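Local atomic coordinates of ribosome biogenesis Nep1 RNA methyltransferase (Archaeoglobus fulgidus, PDB entry 3O7B), a protein that probably methylates N1 of a specific pseudouridine in 16S ribosomal RNA during ribosome biogenesis, using S-adenosyl-L-methionine as methyl donor. Residues A35-I40 with K138-R143. Residues are numbered along the deposited sequence; the frame is centred on the assembly and turned at random.
Sequences ASLELI and KLFEER
Phe140 packs against Leu37 and Leu39 in a buried apolar contact of the SPOUT-class methyltransferase fold. It joins the loop that follows strand 28-35 to the last turn of helix 129-142. No hydrogen bond crosses it. The CB of Phe140 points at the loop, and its ring extends toward Leu37, with Leu39 lying along its near end. Leu39 meets the root of this side chain, with CD1 3.7 Å from Phe140 CB. The two side chains run past each other in opposite directions. Leu37 meets the far part of the ring, its CG 4.0 Å from Phe140 CE1. With chi1 at -160°, Leu37 CG lies anti to the backbone N, which brings it near CE1 of Phe140. Leu37 O sits 3.7 Å from Phe140 CZ and is buried with no polar partner. Replacing Phe140 by alanine would keep CB beside Leu39 but would probably open a gap next to Leu37 where the ring had been. Phe155 packs edge-to-face with Phe140 and forms a cation-pi contact with Arg143. Arg143 follows the helix with positive phi and folds back over its end. Arg143 NH1 donates to a lone pair of Phe140 O in the carbonyl plane, 2.9 Å away.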
loop_
_atom_site.group_PDB
_atom_site.type_symbol
_atom_site.label_atom_id
_atom_site.label_comp_id
_atom_site.label_asym_id
_atom_site.label_seq_id
_atom_site.Cartn_x
_atom_site.Cartn_y
_atom_site.Cartn_z
ATOM N N ALA A 35 12.827 2.502 -9.457
ATOM C CA ALA A 35 12.137 2.935 -8.236
ATOM C C ALA A 35 12.584 4.327 -7.850
ATOM O O ALA A 35 13.772 4.693 -7.945
ATOM C CB ALA A 35 12.358 1.964 -7.111
ATOM N N SER A 36 11.615 5.121 -7.413
ATOM C CA SER A 36 11.789 6.533 -7.143
ATOM C C SER A 36 12.361 6.697 -5.737
ATOM O O SER A 36 11.692 7.190 -4.805
ATOM C CB SER A 36 10.425 7.212 -7.298
ATOM O OG SER A 36 10.537 8.617 -7.334
ATOM N N LEU A 37 13.613 6.266 -5.591
ATOM C CA LEU A 37 14.262 6.112 -4.306
ATOM C C LEU A 37 15.685 6.648 -4.418
ATOM O O LEU A 37 16.545 6.038 -5.065
ATOM C CB LEU A 37 14.255 4.630 -3.974
ATOM C CG LEU A 37 14.420 4.059 -2.594
ATOM C CD1 LEU A 37 13.221 4.442 -1.743
ATOM C CD2 LEU A 37 14.497 2.564 -2.754
ATOM N N GLU A 38 15.910 7.803 -3.808
ATOM C CA GLU A 38 17.217 8.458 -3.825
ATOM C C GLU A 38 17.322 9.473 -2.705
ATOM O O GLU A 38 16.302 10.013 -2.242
ATOM C CB GLU A 38 17.453 9.155 -5.179
ATOM C CG GLU A 38 16.657 10.436 -5.397
ATOM C CD GLU A 38 16.732 10.925 -6.821
ATOM O OE1 GLU A 38 17.874 11.089 -7.313
ATOM O OE2 GLU A 38 15.675 11.134 -7.449
ATOM N N LEU A 39 18.554 9.759 -2.295
ATOM C CA LEU A 39 18.809 10.851 -1.376
ATOM C C LEU A 39 18.720 12.195 -2.108
ATOM O O LEU A 39 18.787 12.250 -3.338
ATOM C CB LEU A 39 20.176 10.673 -0.703
ATOM C CG LEU A 39 20.345 9.386 0.110
ATOM C CD1 LEU A 39 21.766 9.263 0.640
ATOM C CD2 LEU A 39 19.320 9.313 1.235
ATOM N N ILE A 40 18.543 13.272 -1.355
ATOM C CA ILE A 40 18.405 14.592 -1.967
ATOM C C ILE A 40 19.652 14.883 -2.830
ATOM O O ILE A 40 20.774 14.812 -2.314
ATOM C CB ILE A 40 18.169 15.683 -0.894
ATOM C CG1 ILE A 40 16.799 15.471 -0.219
ATOM C CG2 ILE A 40 18.217 17.081 -1.528
ATOM C CD1 ILE A 40 16.534 16.372 0.987
ATOM N N LYS A 138 18.639 4.944 6.311
ATOM C CA LYS A 138 19.673 4.145 6.958
ATOM C C LYS A 138 20.353 3.205 5.955
ATOM O O LYS A 138 21.578 3.049 5.968
ATOM C CB LYS A 138 19.074 3.352 8.119
ATOM C CG LYS A 138 20.107 2.550 8.901
ATOM C CD LYS A 138 19.457 1.773 10.026
ATOM C CE LYS A 138 20.532 1.134 10.893
ATOM N NZ LYS A 138 19.913 0.478 12.079
ATOM N N LEU A 139 19.572 2.579 5.085
ATOM C CA LEU A 139 20.121 1.719 4.052
ATOM C C LEU A 139 21.103 2.478 3.147
ATOM O O LEU A 139 22.199 1.974 2.853
ATOM C CB LEU A 139 18.978 1.102 3.241
ATOM C CG LEU A 139 19.422 0.316 2.009
ATOM C CD1 LEU A 139 20.135 -0.969 2.389
ATOM C CD2 LEU A 139 18.215 0.029 1.136
ATOM N N PHE A 140 20.749 3.688 2.724
ATOM C CA PHE A 140 21.648 4.455 1.850
ATOM C C PHE A 140 22.942 4.848 2.565
ATOM O O PHE A 140 24.003 4.946 1.932
ATOM C CB PHE A 140 20.948 5.676 1.255
ATOM C CG PHE A 140 20.131 5.371 0.025
ATOM C CD1 PHE A 140 18.873 4.772 0.116
ATOM C CD2 PHE A 140 20.640 5.653 -1.239
ATOM C CE1 PHE A 140 18.121 4.482 -1.041
ATOM C CE2 PHE A 140 19.900 5.375 -2.390
ATOM C CZ PHE A 140 18.647 4.794 -2.295
ATOM N N GLU A 141 22.854 5.050 3.876
ATOM C CA GLU A 141 24.002 5.422 4.700
ATOM C C GLU A 141 24.910 4.236 5.008
ATOM O O GLU A 141 26.129 4.321 4.821
ATOM C CB GLU A 141 23.501 6.045 6.003
ATOM C CG GLU A 141 24.598 6.349 7.030
ATOM C CD GLU A 141 25.588 7.408 6.576
ATOM O OE1 GLU A 141 25.288 8.202 5.651
ATOM O OE2 GLU A 141 26.688 7.454 7.177
ATOM N N GLU A 142 24.322 3.142 5.489
ATOM C CA GLU A 142 25.059 1.975 5.986
ATOM C C GLU A 142 25.276 0.892 4.934
ATOM O O GLU A 142 26.126 0.016 5.106
ATOM C CB GLU A 142 24.358 1.388 7.218
ATOM C CG GLU A 142 24.198 2.436 8.311
ATOM C CD GLU A 142 23.961 1.895 9.706
ATOM O OE1 GLU A 142 23.847 0.663 9.907
ATOM O OE2 GLU A 142 23.893 2.738 10.623
ATOM N N ARG A 143 24.486 0.953 3.854
ATOM C CA ARG A 143 24.591 0.056 2.663
ATOM C C ARG A 143 24.024 -1.339 2.872
ATOM O O ARG A 143 23.863 -2.106 1.924
ATOM C CB ARG A 143 26.036 -0.045 2.112
ATOM C CG ARG A 143 26.749 1.283 1.937
ATOM C CD ARG A 143 25.931 2.294 1.176
ATOM N NE ARG A 143 25.795 1.955 -0.240
ATOM C CZ ARG A 143 25.128 2.697 -1.123
ATOM N NH1 ARG A 143 24.515 3.814 -0.741
ATOM N NH2 ARG A 143 25.077 2.321 -2.392
#